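Local atomic coordinates of putative periplasmic protein (Salmonella enterica subsp. enterica serovar Typhimurium, PDB entry 4J32), a protein that probably acts as the periplasmic immunity protein Tai4, which binds and inhibits the peptidoglycan-cleaving type VI secretion effector Tae4. Residues Leu23-Lys28 with Lys63-Lys68; Thr6-Ser11 with Ser41-Tyr46; Val51-Glu56 with Asn92-Arg97. One frame throughout, in Å; residues are numbered along the deposited sequence. Where two conformers were deposited one is given.

Contact 1: residues Leu23-Lys28 with Lys63-Lys68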
loop_
_atom_site.group_PDB
_atom_site.type_symbol
_atom_site.label_atom_id
_atom_site.label_comp_id
_atom_site.label_asym_id
_atom_site.label_seq_id
_atom_site.Cartn_x
_atom_site.Cartn_y
_atom_site.Cartn_z
ATOM N N LEU B 23 2.729 4.819 2.217
ATOM C CA LEU B 23 1.476 4.237 2.743
ATOM C C LEU B 23 1.307 4.587 4.233
ATOM O O LEU B 23 0.198 4.914 4.686
ATOM C CB LEU B 23 1.456 2.725 2.488
ATOM C CG LEU B 23 1.406 2.275 1.023
ATOM C CD1 LEU B 23 1.618 0.730 0.904
ATOM C CD2 LEU B 23 0.058 2.718 0.356
ATOM N N ALA B 24 2.416 4.576 4.982
ATOM C CA ALA B 24 2.414 5.012 6.379
ATOM C C ALA B 24 2.012 6.474 6.535
ATOM O O ALA B 24 1.467 6.862 7.566
ATOM C CB ALA B 24 3.792 4.798 7.016
ATOM N N LEU B 25 2.333 7.300 5.535
ATOM C CA LEU B 25 1.909 8.697 5.569
ATOM C C LEU B 25 0.427 8.927 5.270
ATOM O O LEU B 25 -0.209 9.769 5.915
ATOM C CB LEU B 25 2.725 9.549 4.582
ATOM C CG LEU B 25 4.237 9.661 4.799
ATOM C CD1 LEU B 25 4.860 10.529 3.688
ATOM C CD2 LEU B 25 4.546 10.221 6.177
ATOM N N VAL B 26 -0.105 8.246 4.267
ATOM C CA VAL B 26 -1.427 8.602 3.737
ATOM C C VAL B 26 -2.621 8.025 4.505
ATOM O O VAL B 26 -3.699 8.603 4.483
ATOM C CB VAL B 26 -1.586 8.313 2.210
ATOM C CG1 VAL B 26 -0.501 9.085 1.378
ATOM C CG2 VAL B 26 -1.535 6.819 1.912
ATOM N N TYR B 27 -2.422 6.899 5.169
ATOM C CA TYR B 27 -3.529 6.206 5.830
ATOM C C TYR B 27 -3.694 6.714 7.260
ATOM O O TYR B 27 -2.697 7.010 7.915
ATOM C CB TYR B 27 -3.233 4.709 5.856
ATOM C CG TYR B 27 -3.284 4.000 4.509
ATOM C CD1 TYR B 27 -4.272 4.299 3.546
ATOM C CD2 TYR B 27 -2.366 2.999 4.227
ATOM C CE1 TYR B 27 -4.317 3.599 2.326
ATOM C CE2 TYR B 27 -2.406 2.284 3.034
ATOM C CZ TYR B 27 -3.368 2.594 2.079
ATOM O OH TYR B 27 -3.351 1.841 0.923
ATOM N N LYS B 28 -4.931 6.801 7.731
ATOM C CA LYS B 28 -5.219 7.373 9.052
ATOM C C LYS B 28 -5.126 6.327 10.178
ATOM O O LYS B 28 -4.583 6.595 11.272
ATOM C CB LYS B 28 -6.584 8.079 9.046
ATOM C CG LYS B 28 -6.788 8.968 10.277
ATOM C CD LYS B 28 -8.191 9.531 10.447
ATOM C CE LYS B 28 -8.231 10.402 11.718
ATOM N NZ LYS B 28 -9.600 10.762 12.187
ATOM N N LYS B 63 5.242 15.315 -1.397
ATOM C CA LYS B 63 4.700 16.035 -2.560
ATOM C C LYS B 63 3.463 15.291 -3.096
ATOM O O LYS B 63 2.639 15.883 -3.793
ATOM C CB LYS B 63 5.733 16.152 -3.682
ATOM C CG LYS B 63 6.945 17.029 -3.339
ATOM C CD LYS B 63 8.029 16.894 -4.399
ATOM C CE LYS B 63 9.261 17.700 -3.985
ATOM N NZ LYS B 63 10.036 18.106 -5.186
ATOM N N TYR B 64 3.361 14.002 -2.779
ATOM C CA TYR B 64 2.241 13.156 -3.226
ATOM C C TYR B 64 1.228 12.983 -2.105
ATOM O O TYR B 64 0.034 12.980 -2.361
ATOM C CB TYR B 64 2.741 11.767 -3.702
ATOM C CG TYR B 64 3.408 11.875 -5.058
ATOM C CD1 TYR B 64 2.670 11.663 -6.234
ATOM C CD2 TYR B 64 4.770 12.239 -5.167
ATOM C CE1 TYR B 64 3.268 11.821 -7.502
ATOM C CE2 TYR B 64 5.381 12.383 -6.423
ATOM C CZ TYR B 64 4.622 12.170 -7.585
ATOM O OH TYR B 64 5.201 12.330 -8.833
ATOM N N SER B 65 1.716 12.840 -0.866
ATOM C CA SER B 65 0.828 12.526 0.255
ATOM C C SER B 65 -0.100 13.706 0.552
ATOM O O SER B 65 -1.194 13.508 1.089
ATOM C CB SER B 65 1.612 12.090 1.509
ATOM O OG SER B 65 2.435 13.140 1.979
ATOM N N GLY B 66 0.323 14.912 0.168
ATOM C CA GLY B 66 -0.445 16.143 0.395
ATOM C C GLY B 66 -1.405 16.501 -0.733
ATOM O O GLY B 66 -2.143 17.490 -0.646
ATOM N N LEU B 67 -1.370 15.727 -1.812
ATOM C CA LEU B 67 -2.279 15.960 -2.949
ATOM C C LEU B 67 -3.727 15.684 -2.559
ATOM O O LEU B 67 -4.008 14.874 -1.658
ATOM C CB LEU B 67 -1.885 15.090 -4.155
ATOM C CG LEU B 67 -0.516 15.340 -4.832
ATOM C CD1 LEU B 67 -0.238 14.309 -5.920
ATOM C CD2 LEU B 67 -0.423 16.739 -5.390
ATOM N N LYS B 68 -4.654 16.355 -3.236
ATOM C CA LYS B 68 -6.070 16.002 -3.105
ATOM C C LYS B 68 -6.511 15.369 -4.406
ATOM O O LYS B 68 -6.488 16.026 -5.450
ATOM C CB LYS B 68 -6.934 17.232 -2.792
ATOM C CG LYS B 68 -6.473 18.018 -1.552
ATOM C CD LYS B 68 -6.505 17.179 -0.268
ATOM C CE LYS B 68 -5.556 17.771 0.770
ATOM N NZ LYS B 68 -6.078 17.637 2.167
#
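Ser65 OG leans back on its own backbone while the residue meets Leu25 and Val26 of the neighbouring helix. Its hydroxyl makes a weak hydrogen bond to Ala61 O, one helical turn earlier, and the chi1 of 63° that places OG between the backbone N and the carbonyl carbon suits this return. Across the gap OG has a methyl as its neighbour, Leu25 CD1 at 4.0 Å. The rest of the contact is apolar and small. Ser65 CB is met by Val26 CG1 at 3.7 Å, the closest approach, and by Leu25 CB at 4.1 Å. The same Val26 methyl also lies 3.9 Å from Ser65 CA, so one branch of the valine rests alongside the serine backbone. Val26 CG2 turns instead to its own chain, over one face of the ring of Tyr27, the first residue past helix 10-26 to leave helical angles. Such slim groups let the backbones approach to 5.7 Å between Val26 CA and Ser65 CA. Lys33 NZ donates to both Ala24 O and Tyr27 O, holding the carbonyls at the end of helix 10-26. Leu25, Lys33 and Arg37 line a pocket that holds a 2-ethoxyethanol molecule, probably from crystallisation. Helix 10-26 thus meets the last turn of helix 51-65 through Leu25, which also touches Asp58, Ala61 and Lys62, while Val26 reaches helix 78-86 at Asn78 and at Cys82, the disulfide partner of Cys22.

Contact 2: residues Thr6-Ser11 with Ser41-Tyr46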
loop_
_atom_site.group_PDB
_atom_site.type_symbol
_atom_site.label_atom_id
_atom_site.label_comp_id
_atom_site.label_asym_id
_atom_site.label_seq_id
_atom_site.Cartn_x
_atom_site.Cartn_y
_atom_site.Cartn_z
ATOM N N THR B 6 15.340 -10.317 2.329
ATOM C CA THR B 6 16.778 -10.520 2.070
ATOM C C THR B 6 17.136 -10.723 0.597
ATOM O O THR B 6 18.331 -10.744 0.240
ATOM C CB THR B 6 17.331 -11.733 2.827
ATOM O OG1 THR B 6 16.590 -12.899 2.457
ATOM C CG2 THR B 6 17.258 -11.494 4.342
ATOM N N GLN B 7 16.126 -10.846 -0.247
ATOM C CA GLN B 7 16.357 -11.142 -1.657
ATOM C C GLN B 7 16.450 -9.885 -2.529
ATOM O O GLN B 7 16.920 -9.956 -3.680
ATOM C CB GLN B 7 15.295 -12.120 -2.176
ATOM C CG GLN B 7 15.452 -13.532 -1.598
ATOM C CD GLN B 7 14.300 -14.467 -1.944
ATOM O OE1 GLN B 7 13.787 -14.469 -3.067
ATOM N NE2 GLN B 7 13.891 -15.273 -0.974
ATOM N N TYR B 8 16.031 -8.752 -1.977
ATOM C CA TYR B 8 16.001 -7.492 -2.722
ATOM C C TYR B 8 17.390 -6.871 -2.881
ATOM O O TYR B 8 18.214 -6.903 -1.956
ATOM C CB TYR B 8 15.047 -6.491 -2.051
ATOM C CG TYR B 8 13.602 -6.959 -2.107
ATOM C CD1 TYR B 8 12.924 -7.029 -3.328
ATOM C CD2 TYR B 8 12.916 -7.298 -0.931
ATOM C CE1 TYR B 8 11.588 -7.475 -3.399
ATOM C CE2 TYR B 8 11.570 -7.748 -0.983
ATOM C CZ TYR B 8 10.928 -7.822 -2.217
ATOM O OH TYR B 8 9.620 -8.258 -2.272
ATOM N N SER B 9 17.621 -6.298 -4.064
ATOM C CA SER B 9 18.824 -5.508 -4.320
ATOM C C SER B 9 18.726 -4.189 -3.534
ATOM O O SER B 9 17.658 -3.826 -3.029
ATOM C CB SER B 9 18.924 -5.194 -5.815
ATOM O OG SER B 9 17.932 -4.234 -6.196
ATOM N N GLN B 10 19.839 -3.464 -3.446
ATOM C CA GLN B 10 19.825 -2.173 -2.731
ATOM C C GLN B 10 18.822 -1.175 -3.317
ATOM O O GLN B 10 18.102 -0.495 -2.579
ATOM C CB GLN B 10 21.226 -1.570 -2.694
ATOM C CG GLN B 10 22.200 -2.374 -1.818
ATOM C CD GLN B 10 21.843 -2.215 -0.342
ATOM O OE1 GLN B 10 21.899 -1.109 0.195
ATOM N NE2 GLN B 10 21.452 -3.319 0.305
ATOM N N SER B 11 18.780 -1.061 -4.643
ATOM C CA SER B 11 17.796 -0.164 -5.269
ATOM C C SER B 11 16.344 -0.611 -5.015
ATOM O O SER B 11 15.461 0.226 -4.733
ATOM C CB SER B 11 18.068 0.004 -6.763
ATOM O OG SER B 11 17.806 -1.193 -7.471
ATOM N N SER B 41 10.634 -0.233 8.019
ATOM C CA SER B 41 11.843 -0.366 8.850
ATOM C C SER B 41 12.638 -1.638 8.440
ATOM O O SER B 41 13.872 -1.670 8.549
ATOM C CB SER B 41 11.516 -0.355 10.348
ATOM O OG SER B 41 10.968 -1.578 10.782
ATOM N N ALA B 42 11.932 -2.658 7.959
ATOM C CA ALA B 42 12.580 -3.894 7.499
ATOM C C ALA B 42 13.477 -3.594 6.293
ATOM O O ALA B 42 14.616 -4.087 6.200
ATOM C CB ALA B 42 11.532 -4.955 7.144
ATOM N N TYR B 43 12.980 -2.777 5.361
ATOM C CA TYR B 43 13.808 -2.423 4.185
ATOM C C TYR B 43 14.991 -1.524 4.562
ATOM O O TYR B 43 16.072 -1.650 3.967
ATOM C CB TYR B 43 12.958 -1.790 3.077
ATOM C CG TYR B 43 11.857 -2.734 2.667
ATOM C CD1 TYR B 43 12.164 -4.041 2.267
ATOM C CD2 TYR B 43 10.511 -2.344 2.734
ATOM C CE1 TYR B 43 11.163 -4.963 1.916
ATOM C CE2 TYR B 43 9.489 -3.251 2.372
ATOM C CZ TYR B 43 9.828 -4.544 1.964
ATOM O OH TYR B 43 8.865 -5.451 1.639
ATOM N N LEU B 44 14.784 -0.618 5.518
ATOM C CA LEU B 44 15.893 0.195 6.049
ATOM C C LEU B 44 16.993 -0.662 6.685
ATOM O O LEU B 44 18.182 -0.356 6.510
ATOM C CB LEU B 44 15.385 1.298 7.012
ATOM C CG LEU B 44 16.419 2.251 7.638
ATOM C CD1 LEU B 44 15.769 3.617 7.849
ATOM C CD2 LEU B 44 16.956 1.681 8.920
ATOM N N GLU B 45 16.615 -1.717 7.416
ATOM C CA GLU B 45 17.589 -2.589 8.085
ATOM C C GLU B 45 18.625 -3.114 7.098
ATOM O O GLU B 45 19.825 -3.180 7.423
ATOM C CB GLU B 45 16.909 -3.774 8.799
ATOM C CG GLU B 45 17.827 -4.970 9.197
ATOM C CD GLU B 45 18.838 -4.662 10.323
ATOM O OE1 GLU B 45 18.544 -3.778 11.176
ATOM O OE2 GLU B 45 19.915 -5.314 10.361
ATOM N N TYR B 46 18.161 -3.519 5.917
ATOM C CA TYR B 46 19.033 -4.183 4.927
ATOM C C TYR B 46 19.737 -3.221 3.966
ATOM O O TYR B 46 20.617 -3.630 3.177
ATOM C CB TYR B 46 18.232 -5.234 4.163
ATOM C CG TYR B 46 17.869 -6.440 5.016
ATOM C CD1 TYR B 46 18.818 -7.424 5.311
ATOM C CD2 TYR B 46 16.595 -6.579 5.553
ATOM C CE1 TYR B 46 18.484 -8.555 6.104
ATOM C CE2 TYR B 46 16.257 -7.699 6.360
ATOM C CZ TYR B 46 17.205 -8.674 6.619
ATOM O OH TYR B 46 16.867 -9.798 7.379
#
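Tyr46, the last residue of segment 41-46, meets segment 6-11 twice, through its ring at Thr6, ahead of helix 10-26, and through its carbonyl at Gln10, in the first turn. Helices 10-26 and 30-46 form an antiparallel hairpin here, and the first is opened by a capping box: Ser9 OG caps a backbone N just beyond Ser11, and Glu12 OE1 accepts Ser9 N. Followed outward, Tyr46 CB leaves its helix toward segment 6-11. One face of the ring carries Glu45 CG, 4.1 Å above the plane and offset toward the CD2-CE2 side. On the other side of the ring, CE1 and CZ share one neighbour, the methyl Thr6 CG2, at 3.6 Å each, and OH lies 3.5 Å from that same carbon. At the tip, OH is hydrogen-bonded to Arg137 NE of the bound Tae4 chain, and next door the Glu45 carboxylate takes Val93 N and Asn94 N of that chain, so this part of the helix lies in the interface with the effector, probably the inhibitory one. Tyr8 and Tyr43 touch through ring carbons, Tyr8 CE2 standing 4.0 Å from Tyr43 CE1; both pack on Ile83 of the second Tai4 subunit, and Tyr8 OH is hydrogen-bonded to Asp84 of that second subunit. Gln10 bends back at its second torsion (chi2 -71°), bringing its amide to the Tyr46 carbonyl. OE1 receives Lys48 N and Gln49 NE2 there, while NE2 donates to Tyr46 O at 3.0 Å. That N-H points almost straight at the oxygen (167°), which lies in the Gln10 amide plane, whereas the nitrogen sits 27° out of the plane of the Tyr46 carbonyl.

Contact 3: residues Val51-Glu56 with Asn92-Arg97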
loop_
_atom_site.group_PDB
_atom_site.type_symbol
_atom_site.label_atom_id
_atom_site.label_comp_id
_atom_site.label_asym_id
_atom_site.label_seq_id
_atom_site.Cartn_x
_atom_site.Cartn_y
_atom_site.Cartn_z
ATOM N N VAL B 51 20.968 7.603 6.679
ATOM C CA VAL B 51 19.551 7.886 6.943
ATOM C C VAL B 51 19.009 9.048 6.093
ATOM O O VAL B 51 17.814 9.098 5.780
ATOM C CB VAL B 51 19.303 8.138 8.462
ATOM C CG1 VAL B 51 19.820 9.554 8.914
ATOM C CG2 VAL B 51 17.837 7.890 8.819
ATOM N N GLU B 52 19.877 9.971 5.697
ATOM C CA GLU B 52 19.398 11.125 4.929
ATOM C C GLU B 52 18.786 10.721 3.585
ATOM O O GLU B 52 17.979 11.472 3.062
ATOM C CB GLU B 52 20.491 12.182 4.717
ATOM C CG GLU B 52 20.884 12.973 5.979
ATOM C CD GLU B 52 21.830 12.217 6.896
ATOM O OE1 GLU B 52 22.324 11.112 6.534
ATOM O OE2 GLU B 52 22.106 12.741 7.993
ATOM N N ILE B 53 19.160 9.577 3.009
ATOM C CA ILE B 53 18.481 9.206 1.746
ATOM C C ILE B 53 17.008 8.897 1.982
ATOM O O ILE B 53 16.159 9.222 1.162
ATOM C CB ILE B 53 19.204 8.107 0.922
ATOM C CG1 ILE B 53 18.839 8.277 -0.579
ATOM C CG2 ILE B 53 18.932 6.696 1.485
ATOM C CD1 ILE B 53 19.624 7.332 -1.531
ATOM N N TYR B 54 16.707 8.299 3.128
ATOM C CA TYR B 54 15.309 8.045 3.480
ATOM C C TYR B 54 14.556 9.348 3.797
ATOM O O TYR B 54 13.373 9.483 3.446
ATOM C CB TYR B 54 15.232 7.066 4.661
ATOM C CG TYR B 54 16.010 5.802 4.407
ATOM C CD1 TYR B 54 15.403 4.701 3.783
ATOM C CD2 TYR B 54 17.352 5.696 4.806
ATOM C CE1 TYR B 54 16.107 3.517 3.550
ATOM C CE2 TYR B 54 18.083 4.507 4.568
ATOM C CZ TYR B 54 17.452 3.437 3.958
ATOM O OH TYR B 54 18.145 2.274 3.726
ATOM N N HIS B 55 15.240 10.292 4.447
ATOM C CA HIS B 55 14.684 11.631 4.676
ATOM C C HIS B 55 14.353 12.312 3.343
ATOM O O HIS B 55 13.336 13.007 3.233
ATOM C CB HIS B 55 15.648 12.543 5.459
ATOM C CG HIS B 55 15.998 12.057 6.830
ATOM N ND1 HIS B 55 16.960 12.680 7.604
ATOM C CD2 HIS B 55 15.553 11.001 7.556
ATOM C CE1 HIS B 55 17.077 12.036 8.753
ATOM N NE2 HIS B 55 16.243 11.010 8.746
ATOM N N GLU B 56 15.219 12.137 2.340
ATOM C CA GLU B 56 14.950 12.743 1.024
ATOM C C GLU B 56 13.802 12.027 0.281
ATOM O O GLU B 56 12.995 12.669 -0.386
ATOM C CB GLU B 56 16.212 12.740 0.159
ATOM C CG GLU B 56 16.110 13.673 -1.074
ATOM C CD GLU B 56 15.857 15.149 -0.767
ATOM O OE1 GLU B 56 15.971 15.614 0.401
ATOM O OE2 GLU B 56 15.566 15.891 -1.743
ATOM N N ASN B 92 13.152 8.015 -8.682
ATOM C CA ASN B 92 13.938 6.984 -9.280
ATOM C C ASN B 92 15.384 7.489 -9.595
ATOM O O ASN B 92 16.343 6.738 -9.409
ATOM C CB ASN B 92 13.112 6.285 -10.375
ATOM C CG ASN B 92 11.984 5.389 -9.768
ATOM O OD1 ASN B 92 12.258 4.276 -9.315
ATOM N ND2 ASN B 92 10.727 5.897 -9.718
ATOM N N GLU B 93 15.533 8.764 -9.976
ATOM C CA GLU B 93 16.853 9.372 -10.178
ATOM C C GLU B 93 17.648 9.498 -8.886
ATOM O O GLU B 93 18.844 9.238 -8.866
ATOM C CB GLU B 93 16.740 10.729 -10.893
ATOM C CG GLU B 93 16.199 10.613 -12.312
ATOM C CD GLU B 93 16.956 9.590 -13.172
ATOM O OE1 GLU B 93 18.209 9.642 -13.246
ATOM O OE2 GLU B 93 16.282 8.725 -13.782
ATOM N N LEU B 94 16.973 9.882 -7.803
ATOM C CA LEU B 94 17.590 9.948 -6.473
ATOM C C LEU B 94 18.230 8.605 -6.087
ATOM O O LEU B 94 19.367 8.545 -5.599
ATOM C CB LEU B 94 16.533 10.310 -5.422
ATOM C CG LEU B 94 16.938 10.307 -3.943
ATOM C CD1 LEU B 94 17.963 11.450 -3.648
ATOM C CD2 LEU B 94 15.717 10.450 -3.043
ATOM N N ILE B 95 17.475 7.542 -6.301
ATOM C CA ILE B 95 17.940 6.203 -5.956
ATOM C C ILE B 95 19.097 5.786 -6.859
ATOM O O ILE B 95 20.075 5.180 -6.401
ATOM C CB ILE B 95 16.755 5.199 -5.963
ATOM C CG1 ILE B 95 15.825 5.526 -4.788
ATOM C CG2 ILE B 95 17.258 3.712 -5.876
ATOM C CD1 ILE B 95 14.448 4.877 -4.848
ATOM N N LYS B 96 18.993 6.102 -8.144
ATOM C CA LYS B 96 20.032 5.712 -9.096
ATOM C C LYS B 96 21.341 6.474 -8.877
ATOM O O LYS B 96 22.434 5.923 -9.126
ATOM C CB LYS B 96 19.527 5.892 -10.532
ATOM C CG LYS B 96 20.424 5.252 -11.606
ATOM C CD LYS B 96 20.102 5.770 -12.999
ATOM C CE LYS B 96 18.666 5.477 -13.409
ATOM N NZ LYS B 96 18.381 6.146 -14.714
ATOM N N ARG B 97 21.214 7.729 -8.411
ATOM C CA ARG B 97 22.343 8.644 -8.111
ATOM C C ARG B 97 23.120 8.273 -6.888
ATOM O O ARG B 97 24.181 8.848 -6.657
ATOM C CB ARG B 97 21.831 10.068 -7.750
ATOM C CG ARG B 97 21.634 11.037 -8.831
ATOM C CD ARG B 97 21.757 12.493 -8.311
ATOM N NE ARG B 97 20.734 12.909 -7.343
ATOM C CZ ARG B 97 19.469 13.203 -7.632
ATOM N NH1 ARG B 97 18.994 13.094 -8.877
ATOM N NH2 ARG B 97 18.649 13.582 -6.661
#
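Leu94 carries the apolar part of this contact, reaching from helix 89-96 to Ile53 and Glu56 on helix 51-65. Both its methyls abut the aliphatic stem of the glutamate from one side: Glu56 CG lies 3.8 Å from Leu94 CD2 and 3.9 Å from Leu94 CD1, and Glu56 CB is 4.0 Å from Leu94 CD2. With CG anti to the backbone N in Leu94 (chi1 175°), the isobutyl group extends across the gap, and it crosses the Glu56 side chain at an angle. Ile53 packs more loosely, Ile53 CG1 being 4.4 Å from Leu94 CG and Ile53 CD1 4.3 Å from Leu94 O. Leu94 also touches Ile57 and Ile60, so it enters a hole formed by residues i, i+3, i+4 and i+7 of one helix, packing of the knobs-into-holes kind between two helices that run in roughly opposite senses. The bend of Glu56 at its second torsion (chi2 59°) turns the carboxylate away from the leucine methyls.

Charged groups gather round this apolar patch without pairing across it. Arg97 lays one face of its guanidinium over Leu94 CA, 3.8 Å above the plane, and its NH2 is 6.2 Å from Glu56 OE2, a separation at which only a mild long-range attraction is probable. On the far flank of helix 89-96 a weak salt bridge links Lys96 NZ and Glu93 OE2, one turn apart. Among the flanking contacts, Tyr54 meets Trp17 of helix 10-26 edge-to-face and packs on Leu14, as Ile95 does, and His55 NE2 is hydrogen-bonded to Asn47 OD1 of the bound Tae4 chain.

In the fold
From the N terminus, Thr6-Ser11 is the first segment to find a partner: contact 2 closes a loop of two helices when Ser41-Tyr46 returns to it. Contact 1 opens inside that loop at Leu23-Lys28 and closes beyond it at Lys63-Lys68, so the two cross. They use opposite ends of helix 10-26, with centres 23 Å apart. Contact 3 follows contact 2 in series but crosses contact 1, opening at Val51 before Lys63-Lys68 and closing near the C terminus. Helix 10-26 is thereby tied to helices 30-46 and 51-65, and helix 51-65 to helix 89-96. Contacts 2 and 3 also touch, Ser11 CB packing 3.9 Å from Ile95 CG2.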